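Local atomic coordinates of separin (Saccharomyces cerevisiae, PDB entry 5U1T), a protein that cleaves the cohesin subunit MCD1/SCC1 at the onset of anaphase as a caspase-like cysteine protease, and is held inactive by securin for most of the cell cycle. Residues 406-415 with 444-454; 455-464 with 496-507. All blocks are in the same frame, centred on the assembly; numbering follows the deposited sequence.

Interaction 1: 406-415 with 444-454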
loop_
_atom_site.group_PDB
_atom_site.type_symbol
_atom_site.label_atom_id
_atom_site.label_comp_id
_atom_site.label_asym_id
_atom_site.label_seq_id
_atom_site.Cartn_x
_atom_site.Cartn_y
_atom_site.Cartn_z
ATOM N N LYS A 406 50.622 -17.120 -1.480
ATOM C CA LYS A 406 49.804 -16.807 -2.631
ATOM C C LYS A 406 49.655 -18.041 -3.531
ATOM O O LYS A 406 49.910 -17.967 -4.731
ATOM C CB LYS A 406 50.398 -15.628 -3.416
ATOM C CG LYS A 406 50.685 -14.393 -2.559
ATOM C CD LYS A 406 50.794 -13.114 -3.396
ATOM C CE LYS A 406 51.175 -11.916 -2.531
ATOM N NZ LYS A 406 52.489 -12.142 -1.822
ATOM N N SER A 407 49.201 -19.154 -2.955
ATOM C CA SER A 407 49.135 -20.426 -3.668
ATOM C C SER A 407 47.746 -20.996 -3.770
ATOM O O SER A 407 47.123 -21.289 -2.759
ATOM C CB SER A 407 50.015 -21.470 -2.988
ATOM O OG SER A 407 49.593 -22.781 -3.345
ATOM N N HIS A 408 47.272 -21.210 -4.990
ATOM C CA HIS A 408 46.008 -21.903 -5.160
ATOM C C HIS A 408 46.080 -23.358 -4.681
ATOM O O HIS A 408 45.055 -23.935 -4.292
ATOM C CB HIS A 408 45.558 -21.863 -6.615
ATOM C CG HIS A 408 44.111 -22.195 -6.801
ATOM N ND1 HIS A 408 43.681 -23.299 -7.504
ATOM C CD2 HIS A 408 42.993 -21.569 -6.363
ATOM C CE1 HIS A 408 42.362 -23.336 -7.503
ATOM N NE2 HIS A 408 41.921 -22.297 -6.821
ATOM N N SER A 409 47.275 -23.950 -4.714
ATOM C CA SER A 409 47.438 -25.335 -4.296
ATOM C C SER A 409 47.113 -25.512 -2.825
ATOM O O SER A 409 46.350 -26.406 -2.457
ATOM C CB SER A 409 48.849 -25.827 -4.579
ATOM O OG SER A 409 49.070 -25.881 -5.972
ATOM N N PHE A 410 47.677 -24.658 -1.980
ATOM C CA PHE A 410 47.334 -24.696 -0.561
ATOM C C PHE A 410 45.847 -24.448 -0.305
ATOM O O PHE A 410 45.259 -25.064 0.581
ATOM C CB PHE A 410 48.173 -23.689 0.215
ATOM C CG PHE A 410 49.491 -24.223 0.639
ATOM C CD1 PHE A 410 49.615 -24.919 1.834
ATOM C CD2 PHE A 410 50.611 -24.058 -0.164
ATOM C CE1 PHE A 410 50.847 -25.430 2.233
ATOM C CE2 PHE A 410 51.852 -24.568 0.226
ATOM C CZ PHE A 410 51.970 -25.257 1.425
ATOM N N LEU A 411 45.239 -23.558 -1.083
ATOM C CA LEU A 411 43.839 -23.216 -0.865
ATOM C C LEU A 411 42.970 -24.398 -1.247
ATOM O O LEU A 411 42.031 -24.738 -0.529
ATOM C CB LEU A 411 43.431 -21.971 -1.659
ATOM C CG LEU A 411 42.001 -21.496 -1.410
ATOM C CD1 LEU A 411 41.833 -21.153 0.057
ATOM C CD2 LEU A 411 41.651 -20.304 -2.288
ATOM N N LEU A 412 43.282 -25.029 -2.377
ATOM C CA LEU A 412 42.578 -26.247 -2.753
ATOM C C LEU A 412 42.772 -27.289 -1.659
ATOM O O LEU A 412 41.831 -27.988 -1.285
ATOM C CB LEU A 412 43.055 -26.776 -4.102
ATOM C CG LEU A 412 42.439 -26.112 -5.335
ATOM C CD1 LEU A 412 43.192 -26.505 -6.593
ATOM C CD2 LEU A 412 40.976 -26.470 -5.456
ATOM N N LYS A 413 43.975 -27.365 -1.106
ATOM C CA LYS A 413 44.210 -28.327 -0.040
ATOM C C LYS A 413 43.403 -27.953 1.208
ATOM O O LYS A 413 42.890 -28.813 1.920
ATOM C CB LYS A 413 45.703 -28.431 0.286
ATOM C CG LYS A 413 46.103 -29.813 0.790
ATOM C CD LYS A 413 47.478 -29.830 1.417
ATOM C CE LYS A 413 47.871 -31.251 1.892
ATOM N NZ LYS A 413 46.835 -31.834 2.820
ATOM N N THR A 414 43.277 -26.659 1.451
ATOM C CA THR A 414 42.496 -26.159 2.572
ATOM C C THR A 414 41.005 -26.503 2.445
ATOM O O THR A 414 40.425 -27.098 3.355
ATOM C CB THR A 414 42.663 -24.635 2.700
ATOM O OG1 THR A 414 44.043 -24.335 2.961
ATOM C CG2 THR A 414 41.766 -24.069 3.819
ATOM N N ALA A 415 40.397 -26.118 1.324
ATOM C CA ALA A 415 39.009 -26.449 1.013
ATOM C C ALA A 415 38.702 -27.922 1.249
ATOM O O ALA A 415 37.732 -28.281 1.919
ATOM C CB ALA A 415 38.697 -26.080 -0.439
ATOM N N SER A 444 39.698 -15.320 -0.877
ATOM C CA SER A 444 41.155 -15.307 -0.884
ATOM C C SER A 444 41.738 -15.839 -2.200
ATOM O O SER A 444 42.908 -15.592 -2.511
ATOM C CB SER A 444 41.694 -16.105 0.306
ATOM O OG SER A 444 41.252 -17.453 0.273
ATOM N N ALA A 445 40.912 -16.539 -2.980
ATOM C CA ALA A 445 41.364 -17.141 -4.232
ATOM C C ALA A 445 41.881 -16.086 -5.210
ATOM O O ALA A 445 41.327 -14.986 -5.299
ATOM C CB ALA A 445 40.244 -17.952 -4.864
ATOM N N GLN A 446 42.918 -16.457 -5.960
ATOM C CA GLN A 446 43.723 -15.541 -6.768
ATOM C C GLN A 446 43.151 -15.049 -8.088
ATOM O O GLN A 446 43.749 -14.181 -8.721
ATOM C CB GLN A 446 45.052 -16.204 -7.110
ATOM C CG GLN A 446 45.601 -17.072 -6.026
ATOM C CD GLN A 446 46.313 -16.253 -4.986
ATOM O OE1 GLN A 446 45.877 -15.171 -4.611
ATOM N NE2 GLN A 446 47.429 -16.749 -4.540
ATOM N N SER A 447 42.049 -15.626 -8.547
ATOM C CA SER A 447 41.500 -15.228 -9.835
ATOM C C SER A 447 40.057 -15.636 -9.892
ATOM O O SER A 447 39.561 -16.265 -8.967
ATOM C CB SER A 447 42.275 -15.850 -11.002
ATOM O OG SER A 447 41.827 -17.164 -11.299
ATOM N N ALA A 448 39.387 -15.277 -10.978
ATOM C CA ALA A 448 37.970 -15.550 -11.116
ATOM C C ALA A 448 37.743 -17.038 -11.278
ATOM O O ALA A 448 36.856 -17.604 -10.649
ATOM C CB ALA A 448 37.387 -14.789 -12.293
ATOM N N GLN A 449 38.557 -17.674 -12.115
ATOM C CA GLN A 449 38.430 -19.112 -12.303
ATOM C C GLN A 449 38.749 -19.859 -11.012
ATOM O O GLN A 449 38.110 -20.865 -10.686
ATOM C CB GLN A 449 39.327 -19.597 -13.443
ATOM C CG GLN A 449 38.580 -19.727 -14.766
ATOM C CD GLN A 449 37.240 -20.483 -14.622
ATOM O OE1 GLN A 449 37.151 -21.512 -13.921
ATOM N NE2 GLN A 449 36.197 -19.974 -15.289
ATOM N N LYS A 450 39.720 -19.353 -10.263
ATOM C CA LYS A 450 40.134 -20.038 -9.046
ATOM C C LYS A 450 39.053 -19.969 -7.960
ATOM O O LYS A 450 38.874 -20.928 -7.198
ATOM C CB LYS A 450 41.464 -19.473 -8.549
ATOM C CG LYS A 450 42.637 -19.862 -9.428
ATOM C CD LYS A 450 43.968 -19.412 -8.844
ATOM C CE LYS A 450 45.145 -19.895 -9.687
ATOM N NZ LYS A 450 45.301 -19.129 -10.959
ATOM N N LYS A 451 38.330 -18.848 -7.910
ATOM C CA LYS A 451 37.192 -18.693 -6.999
ATOM C C LYS A 451 36.066 -19.652 -7.343
ATOM O O LYS A 451 35.493 -20.273 -6.458
ATOM C CB LYS A 451 36.653 -17.265 -7.024
ATOM C CG LYS A 451 37.515 -16.263 -6.308
ATOM C CD LYS A 451 36.901 -14.877 -6.340
ATOM C CE LYS A 451 37.947 -13.826 -6.033
ATOM N NZ LYS A 451 37.487 -12.499 -6.537
ATOM N N ILE A 452 35.745 -19.760 -8.628
ATOM C CA ILE A 452 34.744 -20.713 -9.073
ATOM C C ILE A 452 35.177 -22.150 -8.762
ATOM O O ILE A 452 34.366 -23.024 -8.508
ATOM C CB ILE A 452 34.463 -20.558 -10.573
ATOM C CG1 ILE A 452 33.899 -19.170 -10.843
ATOM C CG2 ILE A 452 33.447 -21.584 -11.044
ATOM C CD1 ILE A 452 33.366 -19.005 -12.237
ATOM N N GLU A 453 36.476 -22.383 -8.748
ATOM C CA GLU A 453 37.007 -23.713 -8.479
ATOM C C GLU A 453 36.793 -24.111 -7.027
ATOM O O GLU A 453 36.298 -25.205 -6.739
ATOM C CB GLU A 453 38.482 -23.744 -8.829
ATOM C CG GLU A 453 38.976 -25.049 -9.389
ATOM C CD GLU A 453 40.292 -24.856 -10.116
ATOM O OE1 GLU A 453 41.349 -25.320 -9.606
ATOM O OE2 GLU A 453 40.255 -24.208 -11.194
ATOM N N ILE A 454 37.172 -23.207 -6.123
ATOM C CA ILE A 454 36.968 -23.392 -4.691
ATOM C C ILE A 454 35.481 -23.553 -4.394
ATOM O O ILE A 454 35.094 -24.324 -3.514
ATOM C CB ILE A 454 37.540 -22.209 -3.885
ATOM C CG1 ILE A 454 39.065 -22.153 -4.044
ATOM C CG2 ILE A 454 37.120 -22.287 -2.417
ATOM C CD1 ILE A 454 39.780 -23.449 -3.677
#
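The His408 ring has Lys450 over one face and Glu453 at its edge. The methylene chain of Lys450 lies across the face, with CG 3.6 Å from the centroid of the His408 ring in a CH-pi contact. At the edge, Glu453 OE1 lies near the ring plane, 3.1 Å from His408 CE1. The carboxylate stands almost upright to the ring, 87° between planes. His408 NE2 makes a weak hydrogen bond to Lys450 O, 3.4 Å long. With CG anti to the backbone N (chi1 -163°), the ring reaches across to Lys450. An alanine here would remove the ring, and the methylenes of Lys450 would probably lose the surface they pack on. Segments 408-415 and 448-454 run nearly parallel, their axes 10.8 Å apart at closest approach and 17° between their directions. Helix 431-444 comes between them in sequence, consistent with alternate members of an up-and-down helical array. Ile454 packs as a knob into a hole formed by His408, Leu411, Leu412 and Ala415. Its CG1 lies 3.6 Å from Leu411 CD2, and its CD1 is 3.7 Å from Leu412 CD2. Leu411 CD2 also meets Ala445 CB at 3.8 Å, while Phe441 of helix 431-444 packs against Leu411.

Interaction 2: 455-464 with 496-507; sequences FSCLFNVYCM and FSNSSEIMLSVL
Phe459 packs its ring into segment 496-507, between Met503 and Leu507. From CB, a chi1 of -161° sets CG opposite the backbone N and carries the ring across to helix 501-509. Beyond CG, the methyl CE of Met503 sits over the ring centre, 3.8 Å from the centroid of Phe459. The sulfur stands farther above the same face, a Met-aromatic contact. Leu507 CD2 covers the opposite face. On one flank CD2 of Phe459 touches Phe496 CB at 3.8 Å, and CE2 lies 4.0 Å from Ser499 OG. On the other flank CE1 meets Leu507 CD1 at 3.9 Å. The tip, CZ, reaches Met503 O at 3.3 Å, in the plane of the ring. Phe455 and Phe496 complete an aromatic cluster. The edge of Phe455 points at the face of Phe496, with centroids 5.1 Å apart and planes at 64°. Phe459 is also the centre of an inverse gamma turn. Just beyond it, Val461 N donates to Asn498 O at 3.0 Å, a nearly straight bond that ties the two chain segments together. Asn498 OD1 is bonded to Lys63, which also packs on Val461 and Tyr462. The contact thus lies among several helices: 431-444 touches Phe455, 470-485 packs on Met464, and 48-64 supplies Lys63.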
loop_
_atom_site.group_PDB
_atom_site.type_symbol
_atom_site.label_atom_id
_atom_site.label_comp_id
_atom_site.label_asym_id
_atom_site.label_seq_id
_atom_site.Cartn_x
_atom_site.Cartn_y
_atom_site.Cartn_z
ATOM N N PHE A 455 34.653 -22.858 -5.143
ATOM C CA PHE A 455 33.232 -22.870 -4.892
ATOM C C PHE A 455 32.671 -24.253 -5.057
ATOM O O PHE A 455 31.760 -24.648 -4.366
ATOM C CB PHE A 455 32.500 -21.916 -5.823
ATOM C CG PHE A 455 31.024 -21.937 -5.638
ATOM C CD1 PHE A 455 30.461 -21.417 -4.511
ATOM C CD2 PHE A 455 30.213 -22.513 -6.573
ATOM C CE1 PHE A 455 29.112 -21.463 -4.325
ATOM C CE2 PHE A 455 28.863 -22.567 -6.393
ATOM C CZ PHE A 455 28.314 -22.037 -5.267
ATOM N N SER A 456 33.243 -25.000 -5.978
ATOM C CA SER A 456 32.720 -26.289 -6.364
ATOM C C SER A 456 33.047 -27.379 -5.380
ATOM O O SER A 456 32.436 -28.421 -5.388
ATOM C CB SER A 456 33.274 -26.670 -7.718
ATOM O OG SER A 456 32.253 -27.085 -8.567
ATOM N N CYS A 457 34.043 -27.145 -4.552
ATOM C CA CYS A 457 34.335 -28.019 -3.457
ATOM C C CYS A 457 33.240 -27.923 -2.437
ATOM O O CYS A 457 32.992 -28.860 -1.727
ATOM C CB CYS A 457 35.672 -27.654 -2.833
ATOM S SG CYS A 457 37.097 -27.834 -3.904
ATOM N N LEU A 458 32.565 -26.793 -2.365
ATOM C CA LEU A 458 31.509 -26.650 -1.395
ATOM C C LEU A 458 30.173 -26.937 -2.019
ATOM O O LEU A 458 29.336 -27.540 -1.418
ATOM C CB LEU A 458 31.521 -25.244 -0.830
ATOM C CG LEU A 458 30.482 -24.764 0.170
ATOM C CD1 LEU A 458 29.116 -24.808 -0.453
ATOM C CD2 LEU A 458 30.507 -25.507 1.468
ATOM N N PHE A 459 29.964 -26.492 -3.235
ATOM C CA PHE A 459 28.692 -26.756 -3.874
ATOM C C PHE A 459 28.787 -28.137 -4.471
ATOM O O PHE A 459 29.092 -28.320 -5.651
ATOM C CB PHE A 459 28.349 -25.688 -4.909
ATOM C CG PHE A 459 26.906 -25.649 -5.270
ATOM C CD1 PHE A 459 25.987 -25.083 -4.413
ATOM C CD2 PHE A 459 26.465 -26.184 -6.467
ATOM C CE1 PHE A 459 24.630 -25.039 -4.741
ATOM C CE2 PHE A 459 25.115 -26.146 -6.808
ATOM C CZ PHE A 459 24.200 -25.576 -5.941
ATOM N N ASN A 460 28.533 -29.111 -3.605
ATOM C CA ASN A 460 28.789 -30.522 -3.888
ATOM C C ASN A 460 27.771 -31.365 -3.151
ATOM O O ASN A 460 27.585 -31.188 -1.950
ATOM C CB ASN A 460 30.232 -30.898 -3.471
ATOM C CG ASN A 460 30.566 -32.369 -3.705
ATOM O OD1 ASN A 460 30.366 -33.212 -2.823
ATOM N ND2 ASN A 460 31.117 -32.669 -4.883
ATOM N N VAL A 461 27.123 -32.280 -3.864
ATOM C CA VAL A 461 26.031 -33.061 -3.293
ATOM C C VAL A 461 26.367 -33.895 -2.035
ATOM O O VAL A 461 25.475 -34.101 -1.209
ATOM C CB VAL A 461 25.433 -34.006 -4.349
ATOM C CG1 VAL A 461 26.354 -35.133 -4.630
ATOM C CG2 VAL A 461 24.110 -34.549 -3.881
ATOM N N TYR A 462 27.606 -34.365 -1.844
ATOM C CA TYR A 462 27.875 -35.188 -0.663
ATOM C C TYR A 462 27.878 -34.297 0.566
ATOM O O TYR A 462 27.842 -34.778 1.693
ATOM C CB TYR A 462 29.197 -35.998 -0.778
ATOM C CG TYR A 462 29.100 -37.072 -1.834
ATOM C CD1 TYR A 462 28.396 -38.250 -1.589
ATOM C CD2 TYR A 462 29.657 -36.889 -3.086
ATOM C CE1 TYR A 462 28.273 -39.225 -2.563
ATOM C CE2 TYR A 462 29.528 -37.832 -4.057
ATOM C CZ TYR A 462 28.848 -39.009 -3.798
ATOM O OH TYR A 462 28.731 -39.966 -4.786
ATOM N N CYS A 463 27.879 -32.991 0.350
ATOM C CA CYS A 463 27.681 -32.056 1.453
ATOM C C CYS A 463 26.268 -32.126 2.068
ATOM O O CYS A 463 26.071 -31.667 3.187
ATOM C CB CYS A 463 27.986 -30.631 0.996
ATOM S SG CYS A 463 29.750 -30.233 0.946
ATOM N N MET A 464 25.307 -32.711 1.355
ATOM C CA MET A 464 23.972 -32.912 1.908
ATOM C C MET A 464 23.940 -33.905 3.070
ATOM O O MET A 464 22.955 -33.945 3.809
ATOM C CB MET A 464 23.005 -33.387 0.830
ATOM C CG MET A 464 22.959 -32.492 -0.408
ATOM S SD MET A 464 22.453 -30.779 -0.110
ATOM C CE MET A 464 21.037 -31.102 0.896
ATOM N N PHE A 496 27.162 -26.768 -12.246
ATOM C CA PHE A 496 28.191 -27.129 -11.292
ATOM C C PHE A 496 28.385 -28.623 -11.187
ATOM O O PHE A 496 27.419 -29.385 -11.164
ATOM C CB PHE A 496 27.877 -26.525 -9.943
ATOM C CG PHE A 496 27.954 -25.030 -9.951
ATOM C CD1 PHE A 496 29.186 -24.394 -9.946
ATOM C CD2 PHE A 496 26.793 -24.252 -10.005
ATOM C CE1 PHE A 496 29.262 -23.025 -9.955
ATOM C CE2 PHE A 496 26.868 -22.881 -10.024
ATOM C CZ PHE A 496 28.101 -22.266 -9.995
ATOM N N SER A 497 29.652 -29.021 -11.145
ATOM C CA SER A 497 30.037 -30.427 -11.148
ATOM C C SER A 497 29.752 -31.109 -9.826
ATOM O O SER A 497 29.929 -30.519 -8.758
ATOM C CB SER A 497 31.514 -30.565 -11.491
ATOM O OG SER A 497 32.333 -29.851 -10.578
ATOM N N ASN A 498 29.306 -32.341 -9.901
ATOM C CA ASN A 498 28.979 -33.155 -8.755
ATOM C C ASN A 498 27.988 -32.526 -7.804
ATOM O O ASN A 498 28.229 -32.391 -6.636
ATOM C CB ASN A 498 30.238 -33.655 -8.043
ATOM C CG ASN A 498 29.960 -34.735 -7.021
ATOM O OD1 ASN A 498 29.048 -35.505 -7.169
ATOM N ND2 ASN A 498 30.739 -34.787 -5.991
ATOM N N SER A 499 26.859 -32.120 -8.342
ATOM C CA SER A 499 25.772 -31.579 -7.526
ATOM C C SER A 499 24.448 -32.086 -8.065
ATOM O O SER A 499 24.352 -32.459 -9.244
ATOM C CB SER A 499 25.797 -30.048 -7.509
ATOM O OG SER A 499 25.759 -29.530 -8.828
ATOM N N SER A 500 23.427 -32.094 -7.211
ATOM C CA SER A 500 22.109 -32.570 -7.587
ATOM C C SER A 500 21.316 -31.601 -8.440
ATOM O O SER A 500 21.661 -30.432 -8.608
ATOM C CB SER A 500 21.292 -32.863 -6.344
ATOM O OG SER A 500 21.089 -31.661 -5.638
ATOM N N GLU A 501 20.226 -32.130 -8.967
ATOM C CA GLU A 501 19.217 -31.367 -9.663
ATOM C C GLU A 501 18.600 -30.356 -8.713
ATOM O O GLU A 501 18.446 -29.184 -9.043
ATOM C CB GLU A 501 18.148 -32.306 -10.193
ATOM C CG GLU A 501 17.072 -31.631 -10.925
ATOM C CD GLU A 501 16.047 -32.602 -11.452
ATOM O OE1 GLU A 501 15.079 -32.926 -10.725
ATOM O OE2 GLU A 501 16.222 -33.042 -12.607
ATOM N N ILE A 502 18.250 -30.828 -7.525
ATOM C CA ILE A 502 17.627 -29.994 -6.519
ATOM C C ILE A 502 18.528 -28.803 -6.124
ATOM O O ILE A 502 18.074 -27.642 -6.084
ATOM C CB ILE A 502 17.256 -30.848 -5.298
ATOM C CG1 ILE A 502 16.542 -32.117 -5.781
ATOM C CG2 ILE A 502 16.402 -30.058 -4.334
ATOM C CD1 ILE A 502 15.670 -32.798 -4.750
ATOM N N MET A 503 19.800 -29.078 -5.864
ATOM C CA MET A 503 20.743 -28.024 -5.534
ATOM C C MET A 503 20.839 -26.970 -6.631
ATOM O O MET A 503 20.917 -25.772 -6.333
ATOM C CB MET A 503 22.134 -28.603 -5.273
ATOM C CG MET A 503 22.243 -29.357 -3.982
ATOM S SD MET A 503 23.852 -30.161 -3.816
ATOM C CE MET A 503 24.963 -28.753 -3.606
ATOM N N LEU A 504 20.870 -27.415 -7.889
ATOM C CA LEU A 504 20.970 -26.478 -9.006
ATOM C C LEU A 504 19.684 -25.615 -9.118
ATOM O O LEU A 504 19.744 -24.417 -9.440
ATOM C CB LEU A 504 21.247 -27.222 -10.310
ATOM C CG LEU A 504 22.658 -27.800 -10.481
ATOM C CD1 LEU A 504 22.712 -28.720 -11.680
ATOM C CD2 LEU A 504 23.713 -26.718 -10.616
ATOM N N SER A 505 18.541 -26.225 -8.826
ATOM C CA SER A 505 17.250 -25.559 -8.924
ATOM C C SER A 505 17.083 -24.411 -7.907
ATOM O O SER A 505 16.735 -23.291 -8.268
ATOM C CB SER A 505 16.132 -26.579 -8.743
ATOM O OG SER A 505 14.886 -26.000 -9.080
ATOM N N VAL A 506 17.351 -24.698 -6.641
ATOM C CA VAL A 506 17.282 -23.674 -5.620
ATOM C C VAL A 506 18.336 -22.610 -5.853
ATOM O O VAL A 506 18.043 -21.429 -5.730
ATOM C CB VAL A 506 17.428 -24.268 -4.207
ATOM C CG1 VAL A 506 17.558 -23.180 -3.177
ATOM C CG2 VAL A 506 16.231 -25.149 -3.892
ATOM N N LEU A 507 19.554 -22.998 -6.222
ATOM C CA LEU A 507 20.620 -22.001 -6.405
ATOM C C LEU A 507 20.373 -21.078 -7.603
ATOM O O LEU A 507 20.517 -19.878 -7.468
ATOM C CB LEU A 507 21.997 -22.658 -6.553
ATOM C CG LEU A 507 23.165 -21.668 -6.707
ATOM C CD1 LEU A 507 23.783 -21.290 -5.383
ATOM C CD2 LEU A 507 24.214 -22.199 -7.658
#

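Interactions 1 and 2 follow each other along the chain, the first closing at residue 454 and the second opening at 455. Their centres are about 18 Å apart, and helix 448-458 serves both. Its first turns face helix 408-425; its last turn and the residues after it face segment 496-507. The two contacts meet directly, where Ala415 CB packs 4.2 Å from Cys457 CB. Helix 431-444 touches residues of both. Together they connect helix 408-425, through helix 448-458, to helix 501-509 within the helical domain. Both lie away from Cys1497, the probable catalytic residue, so this is architecture of the domain and not part of the active site.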